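Local atomic coordinates of fructokinase (Vibrio cholerae serotype O1, PDB entry 5EYN), a protein that transfers a phosphate from ATP to fructose, as a sugar kinase of the PfkB (ribokinase-like) family. Residues 49-54 against 83-88; 128-133 against 155-160; 175-180 against 184-189; 214-219 against 233-238. One frame throughout, in Å; residues are numbered along the deposited sequence.

Contact 1: 49-54 against 83-88; sequences NVAVAI and EQVDCQ. With FRU (beta-D-fructofuranose), chain B.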
# COMPACT_ATOMS: atom_id res chain seq x y z
N ASN A 49 -8.51 -1.57 16.41
CA ASN A 49 -9.47 -0.55 16.81
C ASN A 49 -10.20 -0.98 18.06
O ASN A 49 -10.37 -0.19 19.00
CB ASN A 49 -10.50 -0.34 15.69
CG ASN A 49 -9.89 0.21 14.42
OD1 ASN A 49 -8.84 0.85 14.43
ND2 ASN A 49 -10.57 -0.00 13.31
N VAL A 50 -10.64 -2.23 18.11
CA VAL A 50 -11.32 -2.74 19.30
C VAL A 50 -10.40 -2.70 20.52
O VAL A 50 -10.81 -2.32 21.63
CB VAL A 50 -11.87 -4.16 19.06
CG1 VAL A 50 -12.51 -4.68 20.33
CG2 VAL A 50 -12.90 -4.15 17.93
N ALA A 51 -9.15 -3.12 20.32
CA ALA A 51 -8.19 -3.14 21.41
C ALA A 51 -8.04 -1.74 22.00
O ALA A 51 -8.05 -1.56 23.21
CB ALA A 51 -6.84 -3.64 20.93
N VAL A 52 -7.89 -0.74 21.13
CA VAL A 52 -7.69 0.61 21.59
C VAL A 52 -8.97 1.13 22.24
O VAL A 52 -8.90 1.84 23.24
CB VAL A 52 -7.23 1.50 20.43
CG1 VAL A 52 -7.23 2.97 20.81
CG2 VAL A 52 -5.83 1.09 19.99
N ALA A 53 -10.14 0.77 21.70
CA ALA A 53 -11.39 1.23 22.30
C ALA A 53 -11.48 0.74 23.73
O ALA A 53 -11.88 1.49 24.62
CB ALA A 53 -12.56 0.72 21.52
N ILE A 54 -11.15 -0.52 23.95
CA ILE A 54 -11.20 -1.09 25.29
C ILE A 54 -10.21 -0.38 26.22
O ILE A 54 -10.55 -0.01 27.34
CB ILE A 54 -10.93 -2.60 25.23
CG1 ILE A 54 -12.11 -3.30 24.56
CG2 ILE A 54 -10.71 -3.15 26.62
CD1 ILE A 54 -11.84 -4.75 24.17
N GLU A 83 -1.35 3.60 23.30
CA GLU A 83 -2.72 3.42 23.76
C GLU A 83 -2.84 2.45 24.93
O GLU A 83 -3.95 2.17 25.38
CB GLU A 83 -3.62 2.97 22.60
CG GLU A 83 -3.73 3.98 21.47
CD GLU A 83 -4.53 5.21 21.84
OE1 GLU A 83 -4.48 6.20 21.07
OE2 GLU A 83 -5.22 5.20 22.89
N GLN A 84 -1.71 1.95 25.42
CA GLN A 84 -1.69 1.08 26.60
C GLN A 84 -2.37 -0.26 26.33
O GLN A 84 -2.96 -0.88 27.22
CB GLN A 84 -2.32 1.79 27.81
CG GLN A 84 -1.70 3.15 28.10
CD GLN A 84 -2.48 3.90 29.15
OE1 GLN A 84 -2.99 5.00 28.90
NE2 GLN A 84 -2.60 3.31 30.32
N VAL A 85 -2.27 -0.70 25.08
CA VAL A 85 -2.68 -2.03 24.70
C VAL A 85 -1.44 -2.90 24.82
O VAL A 85 -0.38 -2.52 24.35
CB VAL A 85 -3.18 -2.05 23.25
CG1 VAL A 85 -3.46 -3.47 22.77
CG2 VAL A 85 -4.43 -1.19 23.10
N ASP A 86 -1.55 -4.04 25.47
CA ASP A 86 -0.43 -4.97 25.57
C ASP A 86 -0.14 -5.52 24.17
O ASP A 86 -1.02 -6.09 23.54
CB ASP A 86 -0.80 -6.08 26.56
CG ASP A 86 0.27 -7.14 26.72
OD1 ASP A 86 0.37 -7.68 27.84
OD2 ASP A 86 0.99 -7.46 25.76
N CYS A 87 1.06 -5.29 23.67
CA CYS A 87 1.42 -5.73 22.33
C CYS A 87 2.71 -6.53 22.31
O CYS A 87 3.40 -6.61 21.29
CB CYS A 87 1.49 -4.54 21.35
SG CYS A 87 2.42 -3.10 21.92
N GLN A 88 3.01 -7.17 23.43
CA GLN A 88 4.14 -8.08 23.50
C GLN A 88 4.06 -9.17 22.42
O GLN A 88 5.08 -9.66 21.94
CB GLN A 88 4.20 -8.75 24.88
CG GLN A 88 4.08 -7.79 26.07
CD GLN A 88 5.29 -6.90 26.28
OE1 GLN A 88 5.72 -6.18 25.37
NE2 GLN A 88 5.84 -6.94 27.48
C1 FRU B . -10.09 -3.81 8.06
C2 FRU B . -10.73 -2.43 8.10
C3 FRU B . -9.81 -1.26 8.39
C4 FRU B . -10.62 -0.34 9.24
C5 FRU B . -11.54 -1.29 9.93
C6 FRU B . -12.90 -0.73 10.24
O1 FRU B . -9.62 -4.19 9.32
O2 FRU B . -11.33 -2.24 6.86
O3 FRU B . -9.38 -0.74 7.17
O4 FRU B . -9.88 0.36 10.18
O5 FRU B . -11.68 -2.45 9.12
O6 FRU B . -13.72 -1.68 10.87
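Val85 and Glu83 lay their side chains against one flank of the helical segment 49-54, where Ala51 and Val52 receive them. The two methyls of Val85 divide the work. CG1 reaches the methyl of Ala51, with CG1 of Val85 3.9 Å from CB of Ala51, while CG2 of Val85 rests against the helix backbone, 3.6 Å from O of Ala51, and also meets CG2 of Val52 at 4.1 Å. Val52 turns both its branches to Glu83. CG1 of Val52, anti to the backbone N (chi1 170°), lies 3.7 Å from OE2 of Glu83, and CG2 of Val52 touches the aliphatic CB and CG of the same glutamate. Glu83 is bent at chi2 (-71°), which folds its chain across the valine instead of extending it past; the two side chains cross obliquely. No hydrogen bond joins the segments: the contact is made by van der Waals packing, including a methyl of Val52 against the carboxylate of Glu83.

In the next shell, that carboxylate forms a salt bridge with Arg56, and O of Ala51 accepts a hydrogen bond from Ser61. Leu80 of helix 71-82 packs on both Val52 and Val85. Gln84 ends that helix in a Schellman motif, and Asp86 pairs through its backbone with Ser61 and Phe63. Asn49 faces the substrate: its ND2 donates to O4 of fructose at 3.2 Å and is hydrogen-bonded to Asp266 OD2 as well. A helix that packs on a helix-to-strand turn and reaches the sugar through Asn49 near its N-terminal end belongs to the Rossmann-like alpha/beta core of ribokinase-type kinases.

Contact 2: 128-133 against 155-160; sequences SDIPSF and TFAAIA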
# COMPACT_ATOMS: atom_id res chain seq x y z
N SER A 128 2.27 -20.86 16.49
CA SER A 128 3.17 -20.47 17.57
C SER A 128 3.02 -19.00 17.97
O SER A 128 3.61 -18.58 18.96
CB SER A 128 4.62 -20.77 17.19
OG SER A 128 5.00 -20.04 16.03
N ASP A 129 2.25 -18.23 17.21
CA ASP A 129 2.01 -16.84 17.57
C ASP A 129 0.93 -16.70 18.64
O ASP A 129 0.75 -15.63 19.20
CB ASP A 129 1.55 -16.03 16.35
CG ASP A 129 2.62 -15.93 15.27
OD1 ASP A 129 2.22 -15.71 14.11
OD2 ASP A 129 3.83 -16.02 15.57
N ILE A 130 0.20 -17.77 18.91
CA ILE A 130 -0.92 -17.68 19.83
C ILE A 130 -0.37 -17.67 21.26
O ILE A 130 0.42 -18.53 21.61
CB ILE A 130 -1.87 -18.87 19.67
CG1 ILE A 130 -2.41 -18.94 18.23
CG2 ILE A 130 -3.00 -18.79 20.67
CD1 ILE A 130 -3.09 -20.26 17.92
N PRO A 131 -0.79 -16.71 22.09
CA PRO A 131 -0.31 -16.62 23.48
C PRO A 131 -1.10 -17.52 24.40
O PRO A 131 -2.11 -18.12 24.00
CB PRO A 131 -0.55 -15.16 23.84
CG PRO A 131 -1.73 -14.79 23.03
CD PRO A 131 -1.64 -15.56 21.74
N SER A 132 -0.63 -17.65 25.63
CA SER A 132 -1.32 -18.48 26.60
C SER A 132 -2.58 -17.76 27.06
O SER A 132 -2.55 -16.56 27.37
CB SER A 132 -0.41 -18.77 27.79
OG SER A 132 -0.11 -17.56 28.47
N PHE A 133 -3.68 -18.51 27.09
CA PHE A 133 -4.97 -17.99 27.50
C PHE A 133 -5.33 -18.55 28.87
O PHE A 133 -4.81 -19.58 29.29
CB PHE A 133 -6.06 -18.43 26.52
CG PHE A 133 -5.92 -17.89 25.12
CD1 PHE A 133 -5.41 -16.62 24.87
CD2 PHE A 133 -6.31 -18.67 24.04
CE1 PHE A 133 -5.32 -16.15 23.57
CE2 PHE A 133 -6.22 -18.20 22.76
CZ PHE A 133 -5.71 -16.94 22.53
N THR A 155 -6.19 -19.04 13.47
CA THR A 155 -7.19 -18.31 14.22
C THR A 155 -8.25 -19.27 14.72
O THR A 155 -8.71 -19.18 15.84
CB THR A 155 -7.78 -17.19 13.35
OG1 THR A 155 -6.75 -16.25 13.01
CG2 THR A 155 -8.86 -16.49 14.09
N PHE A 156 -8.66 -20.22 13.88
CA PHE A 156 -9.57 -21.25 14.38
C PHE A 156 -8.95 -22.05 15.55
O PHE A 156 -9.66 -22.42 16.49
CB PHE A 156 -10.04 -22.20 13.28
CG PHE A 156 -11.17 -21.65 12.46
CD1 PHE A 156 -12.40 -21.43 13.04
CD2 PHE A 156 -11.02 -21.42 11.11
CE1 PHE A 156 -13.45 -20.94 12.28
CE2 PHE A 156 -12.07 -20.94 10.36
CZ PHE A 156 -13.28 -20.70 10.94
N ALA A 157 -7.65 -22.30 15.50
CA ALA A 157 -6.99 -22.98 16.61
C ALA A 157 -7.02 -22.11 17.85
O ALA A 157 -7.27 -22.60 18.94
CB ALA A 157 -5.56 -23.36 16.24
N ALA A 158 -6.77 -20.81 17.69
CA ALA A 158 -6.82 -19.90 18.82
C ALA A 158 -8.21 -19.91 19.45
O ALA A 158 -8.34 -19.96 20.66
CB ALA A 158 -6.44 -18.50 18.40
N ILE A 159 -9.24 -19.88 18.63
CA ILE A 159 -10.61 -19.95 19.12
C ILE A 159 -10.83 -21.25 19.91
O ILE A 159 -11.37 -21.22 21.02
CB ILE A 159 -11.61 -19.83 17.97
CG1 ILE A 159 -11.58 -18.40 17.39
CG2 ILE A 159 -12.99 -20.16 18.44
CD1 ILE A 159 -12.30 -18.29 16.07
N ALA A 160 -10.42 -22.38 19.34
CA ALA A 160 -10.58 -23.67 20.02
C ALA A 160 -9.85 -23.67 21.36
O ALA A 160 -10.34 -24.23 22.34
CB ALA A 160 -10.10 -24.82 19.14
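Ile130 and Phe133 both lean on Ala158, a small residue on a helix that flanks the central sheet of this alpha/beta fold. The loop carrying them runs towards strand 138-142, and helix 151-165 returns from that strand to strand 168-172, so the contact lays the way into a beta-alpha-beta unit over its helix. The isoleucine supplies the aliphatic half. Ile130 turns CG1 away from its carbonyl carbon (chi1 -59°) and extends beyond it, bringing CD1 of Ile130 3.8 Å from CB of Ala158 and 3.7 Å from the backbone N of Ala158. CD1 of Ile130 lies farther, 4.3 Å, from CB of Ala157. CG1 and CG2 of Ile130 also stand near the Ala158 methyl, which therefore meets the branched side chain broadly.

Phe133 approaches otherwise, edge first. Its ring is turned so that the carbonyl oxygen of Ala158 lies near the ring plane, at the rim, and the ring's contact with the alanine methyl is looser, 4.4 Å from CE2 of Phe133 to CB of Ala158. Beyond the two segments, Trp22, Met162 and Val165 also pack on Phe133, and Phe64 of strand 61-68 touches both Ala158 and Pro131. One face of the Phe133 ring is occupied by its own loop, the carbonyl O of Pro131 standing 3.7 Å above the plane over the ring centre. At the rim, CE2 of Phe133 approaches O of Ala158 to 3.5 Å.

Contact 3: 175-180 against 184-189; sequences LREEVW and QELQAT. With FRU (beta-D-fructofuranose), chain B.
Trp180 spreads its indole over Leu186 of helix 186-194, and the main interaction is CH-pi. The CA of Leu186 lies 3.7 Å from the centroid of the six-membered ring of Trp180, 18° off its normal. The leucine side chain runs on beneath the same face: its CG is anti to the backbone N (chi1 -176°), which brings CD1 of Leu186 to within 3.6 Å of NE1 of Trp180. Thr189 comes instead at the indole edge, CB of Thr189 3.8 Å from CH2 of Trp180.

Apolar contact is completed by CD2 of Leu175 against CD2 of Leu186, at 4.0 Å. CB of Glu177 lies 4.1 Å from CD1 of Leu186, the two side chains crossing at about a right angle.

Hydrogen bonds serve other ends. O of Glu185 accepts from both N and OG1 of Thr189. Arg176 points to the substrate: its NE donates to O2 of fructose at 3.0 Å, almost straight at 172°, and NH2 to O5 and to F3 of the beryllium trifluoride, while NH1 turns back to O of Leu175.

The loop joins strand 168-172 to helix 186-194, with Leu210 of helix 204-211 against both leucines and Arg152 of helix 151-165 touching Trp180 and Thr189.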
# COMPACT_ATOMS: atom_id res chain seq x y z
N LEU A 175 -17.07 -8.00 7.28
CA LEU A 175 -16.73 -8.58 6.00
C LEU A 175 -15.99 -7.64 5.09
O LEU A 175 -16.40 -6.50 4.89
CB LEU A 175 -17.98 -9.07 5.29
CG LEU A 175 -18.80 -10.09 6.06
CD1 LEU A 175 -20.04 -10.47 5.23
CD2 LEU A 175 -17.97 -11.32 6.43
N ARG A 176 -14.91 -8.14 4.51
CA ARG A 176 -14.12 -7.45 3.51
C ARG A 176 -13.75 -8.48 2.45
O ARG A 176 -12.67 -9.09 2.49
CB ARG A 176 -12.86 -6.83 4.14
CG ARG A 176 -13.12 -5.95 5.37
CD ARG A 176 -13.76 -4.61 5.04
NE ARG A 176 -13.77 -3.81 6.25
CZ ARG A 176 -14.74 -3.81 7.15
NH1 ARG A 176 -15.86 -4.49 6.97
NH2 ARG A 176 -14.61 -3.08 8.24
N GLU A 177 -14.66 -8.70 1.51
CA GLU A 177 -14.55 -9.84 0.60
C GLU A 177 -13.27 -9.83 -0.20
O GLU A 177 -12.72 -10.89 -0.47
CB GLU A 177 -15.74 -9.86 -0.37
CG GLU A 177 -15.80 -11.09 -1.27
CD GLU A 177 -17.00 -11.04 -2.18
OE1 GLU A 177 -17.07 -10.14 -3.05
OE2 GLU A 177 -17.90 -11.88 -2.02
N GLU A 178 -12.78 -8.65 -0.60
CA GLU A 178 -11.65 -8.63 -1.52
C GLU A 178 -10.37 -9.18 -0.92
O GLU A 178 -9.44 -9.52 -1.64
CB GLU A 178 -11.39 -7.23 -2.07
CG GLU A 178 -10.62 -6.33 -1.10
CD GLU A 178 -9.85 -5.24 -1.85
OE1 GLU A 178 -8.92 -5.53 -2.66
OE2 GLU A 178 -10.18 -4.08 -1.64
N VAL A 179 -10.32 -9.29 0.40
CA VAL A 179 -9.14 -9.83 1.06
C VAL A 179 -9.00 -11.35 0.86
O VAL A 179 -7.91 -11.91 1.00
CB VAL A 179 -9.21 -9.46 2.58
CG1 VAL A 179 -8.07 -10.06 3.38
CG2 VAL A 179 -9.22 -7.96 2.73
N TRP A 180 -10.10 -12.02 0.54
CA TRP A 180 -10.14 -13.47 0.37
C TRP A 180 -9.60 -13.84 -1.00
O TRP A 180 -10.11 -13.40 -2.02
CB TRP A 180 -11.58 -13.97 0.50
CG TRP A 180 -12.13 -13.75 1.86
CD1 TRP A 180 -12.38 -12.55 2.46
CD2 TRP A 180 -12.45 -14.75 2.83
NE1 TRP A 180 -12.84 -12.75 3.74
CE2 TRP A 180 -12.89 -14.09 3.99
CE3 TRP A 180 -12.40 -16.14 2.82
CZ2 TRP A 180 -13.29 -14.77 5.13
CZ3 TRP A 180 -12.81 -16.82 3.97
CH2 TRP A 180 -13.23 -16.13 5.10
N GLN A 184 -15.30 -17.52 -2.66
CA GLN A 184 -16.35 -18.51 -2.55
C GLN A 184 -16.30 -19.27 -1.21
O GLN A 184 -17.25 -19.95 -0.85
CB GLN A 184 -16.30 -19.48 -3.73
CG GLN A 184 -15.19 -20.51 -3.68
CD GLN A 184 -13.81 -20.00 -4.11
OE1 GLN A 184 -13.62 -18.81 -4.48
NE2 GLN A 184 -12.84 -20.90 -4.06
N GLU A 185 -15.19 -19.13 -0.48
CA GLU A 185 -15.03 -19.76 0.83
C GLU A 185 -15.51 -18.87 1.97
O GLU A 185 -15.64 -19.33 3.10
CB GLU A 185 -13.56 -20.15 1.03
CG GLU A 185 -13.11 -21.21 0.02
CD GLU A 185 -11.65 -21.59 0.09
OE1 GLU A 185 -11.22 -22.38 -0.78
OE2 GLU A 185 -10.93 -21.13 1.00
N LEU A 186 -15.80 -17.61 1.68
CA LEU A 186 -16.13 -16.67 2.74
C LEU A 186 -17.34 -17.10 3.55
O LEU A 186 -17.30 -17.15 4.78
CB LEU A 186 -16.35 -15.29 2.15
CG LEU A 186 -16.62 -14.14 3.13
CD1 LEU A 186 -16.22 -12.78 2.53
CD2 LEU A 186 -18.08 -14.09 3.51
N GLN A 187 -18.45 -17.39 2.89
CA GLN A 187 -19.68 -17.63 3.62
C GLN A 187 -19.54 -18.79 4.60
O GLN A 187 -19.84 -18.66 5.77
CB GLN A 187 -20.86 -17.88 2.69
CG GLN A 187 -22.20 -17.99 3.42
CD GLN A 187 -23.34 -18.31 2.49
OE1 GLN A 187 -23.17 -19.04 1.52
NE2 GLN A 187 -24.51 -17.77 2.77
N ALA A 188 -19.06 -19.92 4.11
CA ALA A 188 -18.94 -21.10 4.95
C ALA A 188 -17.92 -20.92 6.06
O ALA A 188 -18.10 -21.39 7.18
CB ALA A 188 -18.58 -22.30 4.11
N THR A 189 -16.81 -20.27 5.75
CA THR A 189 -15.75 -20.10 6.74
C THR A 189 -16.22 -19.16 7.86
O THR A 189 -16.04 -19.44 9.05
CB THR A 189 -14.48 -19.54 6.09
OG1 THR A 189 -14.03 -20.44 5.07
CG2 THR A 189 -13.38 -19.36 7.10
C1 FRU B . -10.09 -3.81 8.06
C2 FRU B . -10.73 -2.43 8.10
C3 FRU B . -9.81 -1.26 8.39
C4 FRU B . -10.62 -0.34 9.24
C5 FRU B . -11.54 -1.29 9.93
C6 FRU B . -12.90 -0.73 10.24
O1 FRU B . -9.62 -4.19 9.32
O2 FRU B . -11.33 -2.24 6.86
O3 FRU B . -9.38 -0.74 7.17
O4 FRU B . -9.88 0.36 10.18
O5 FRU B . -11.68 -2.45 9.12
O6 FRU B . -13.72 -1.68 10.87

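Contact 4: 214-219 against 233-238; sequences QSIEEG and VTLGAK. With ADP (adenosine-5'-diphosphate), chain E.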
# COMPACT_ATOMS: atom_id res chain seq x y z
N GLN A 214 -33.56 -11.42 3.52
CA GLN A 214 -33.92 -10.06 3.13
C GLN A 214 -34.39 -9.21 4.30
O GLN A 214 -34.82 -8.08 4.11
CB GLN A 214 -35.01 -10.10 2.05
CG GLN A 214 -34.59 -10.83 0.78
CD GLN A 214 -33.43 -10.15 0.07
OE1 GLN A 214 -33.36 -8.93 -0.01
NE2 GLN A 214 -32.48 -10.95 -0.42
N SER A 215 -34.30 -9.76 5.52
CA SER A 215 -34.70 -9.02 6.70
C SER A 215 -33.94 -9.54 7.91
O SER A 215 -33.44 -10.66 7.91
CB SER A 215 -36.19 -9.16 6.95
OG SER A 215 -36.50 -10.46 7.41
N ILE A 216 -33.86 -8.71 8.95
CA ILE A 216 -33.22 -9.11 10.20
C ILE A 216 -33.97 -10.29 10.83
O ILE A 216 -33.36 -11.25 11.30
CB ILE A 216 -33.15 -7.92 11.18
CG1 ILE A 216 -32.21 -6.85 10.63
CG2 ILE A 216 -32.65 -8.38 12.53
CD1 ILE A 216 -32.22 -5.58 11.42
N GLU A 217 -35.30 -10.21 10.83
CA GLU A 217 -36.13 -11.29 11.37
C GLU A 217 -35.76 -12.62 10.72
O GLU A 217 -35.53 -13.61 11.40
CB GLU A 217 -37.60 -10.98 11.12
CG GLU A 217 -38.57 -12.07 11.53
CD GLU A 217 -40.02 -11.67 11.32
OE1 GLU A 217 -40.42 -11.44 10.16
OE2 GLU A 217 -40.76 -11.56 12.32
N GLU A 218 -35.70 -12.64 9.39
CA GLU A 218 -35.35 -13.87 8.70
C GLU A 218 -33.91 -14.28 8.97
O GLU A 218 -33.61 -15.47 9.11
CB GLU A 218 -35.60 -13.72 7.20
CG GLU A 218 -37.06 -13.50 6.83
CD GLU A 218 -37.90 -14.74 7.02
OE1 GLU A 218 -37.32 -15.83 7.19
OE2 GLU A 218 -39.15 -14.62 7.02
N GLY A 219 -33.00 -13.31 9.03
CA GLY A 219 -31.62 -13.62 9.34
C GLY A 219 -31.46 -14.23 10.72
O GLY A 219 -30.71 -15.19 10.90
N VAL A 233 -27.16 -7.00 16.43
CA VAL A 233 -27.22 -6.54 15.06
C VAL A 233 -27.24 -5.02 15.10
O VAL A 233 -28.20 -4.43 15.62
CB VAL A 233 -28.48 -7.04 14.32
CG1 VAL A 233 -28.43 -6.63 12.85
CG2 VAL A 233 -28.63 -8.55 14.47
N THR A 234 -26.20 -4.39 14.58
CA THR A 234 -26.16 -2.94 14.59
C THR A 234 -27.05 -2.38 13.49
O THR A 234 -27.16 -2.95 12.39
CB THR A 234 -24.72 -2.40 14.47
OG1 THR A 234 -24.11 -2.91 13.28
CG2 THR A 234 -23.90 -2.83 15.68
N LEU A 235 -27.66 -1.25 13.81
CA LEU A 235 -28.68 -0.63 12.98
C LEU A 235 -28.30 0.82 12.67
O LEU A 235 -29.18 1.66 12.51
CB LEU A 235 -30.01 -0.66 13.72
CG LEU A 235 -30.46 -2.01 14.29
CD1 LEU A 235 -31.69 -1.82 15.15
CD2 LEU A 235 -30.72 -2.98 13.17
N GLY A 236 -27.01 1.13 12.61
CA GLY A 236 -26.59 2.51 12.41
C GLY A 236 -27.17 3.44 13.46
O GLY A 236 -27.14 3.14 14.64
N ALA A 237 -27.70 4.58 13.02
CA ALA A 237 -28.29 5.56 13.93
C ALA A 237 -29.42 5.01 14.80
O ALA A 237 -29.72 5.58 15.84
CB ALA A 237 -28.79 6.74 13.13
N LYS A 238 -30.03 3.91 14.38
CA LYS A 238 -31.13 3.31 15.13
C LYS A 238 -30.67 2.42 16.29
O LYS A 238 -31.49 1.88 17.02
CB LYS A 238 -32.04 2.51 14.18
CG LYS A 238 -32.79 3.37 13.17
CD LYS A 238 -33.66 4.39 13.87
CE LYS A 238 -34.52 5.19 12.91
NZ LYS A 238 -35.33 6.21 13.63
PB ADP E . -18.89 0.91 11.10
O1B ADP E . -17.57 0.93 11.83
O2B ADP E . -19.01 -0.33 10.25
O3B ADP E . -18.97 2.14 10.23
PA ADP E . -21.55 1.30 11.82
O1A ADP E . -21.43 2.59 11.02
O2A ADP E . -22.06 0.24 10.87
O3A ADP E . -20.06 0.94 12.18
O5' ADP E . -22.59 1.41 13.03
C5' ADP E . -22.37 0.76 14.23
C4' ADP E . -22.86 1.47 15.47
O4' ADP E . -22.35 2.79 15.50
C3' ADP E . -24.34 1.57 15.62
O3' ADP E . -24.87 0.42 16.20
C2' ADP E . -24.46 2.74 16.52
O2' ADP E . -24.18 2.44 17.83
C1' ADP E . -23.37 3.60 16.02
N9 ADP E . -23.77 4.52 15.00
C8 ADP E . -23.53 4.45 13.67
N7 ADP E . -24.03 5.51 13.06
C5 ADP E . -24.61 6.30 13.97
C6 ADP E . -25.28 7.51 13.94
N6 ADP E . -25.49 8.21 12.71
N1 ADP E . -25.74 8.03 15.08
C2 ADP E . -25.57 7.43 16.27
N3 ADP E . -24.92 6.24 16.34
C4 ADP E . -24.45 5.68 15.22
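Ile216 brings its CD1 methyl against Leu235 and, more distantly, Val233, joining the first turn of helix 216-222 to the end of strand 230-234 in the nine-stranded sheet of the ribokinase-like fold. This is a helix-on-strand contact from within the beta-alpha-beta crossover between strands 199-203 and 230-234, and its tight part is very small. CD1 of Ile216 lies 3.5 Å from CD2 of Leu235, a tight approach for two methyls, whereas CG1 of Val233 stays 4.2 Å from CD1 of Ile216. The isoleucine extends fully beyond CB (chi2 172°), and this straight reach lets a single terminal carbon carry the whole contact. Its chain crosses Leu235 at a slant but slides past Val233 in the opposite direction. Glu204 and Leu207 of helix 204-211 fill in around it, Glu204 meeting Ile216 and Leu235, Leu207 meeting Val233.

The loose side lies on the outer helix turn, where Glu217 and Glu218 are exposed. There the order is polar: Ser215 sits at the N-cap, and its side chain receives the backbone N-H of Glu218.

Across the strand Thr234 faces away from the helix, into the nucleotide site. The chain past it follows ADP, with O of Gly236 3.3 Å from C2' of the ribose and the CA of Ala237 3.6 Å from C6 of the adenine. CB of Thr234 approaches the ribose itself, 3.3 Å from O3' of ADP.

The four contacts follow one another along the chain, each closing before the next opens, and all lie in the PfkB-type kinase fold. Contacts 1 and 4 both reach the nine-stranded sheet, through strand 86-93 and strand 230-234, and their centres are 29 Å apart on opposite sides of the chain's centre. Contacts 2 and 3, with centres 21 Å apart, touch directly where CZ of Phe156 meets O of Thr189 at 3.6 Å, joining helix 151-165 to helix 186-194. Contacts 1 and 3 both border the sugar, although their centres lie 26 Å apart, and contact 4 borders the nucleotide, while contact 2 lies away from both.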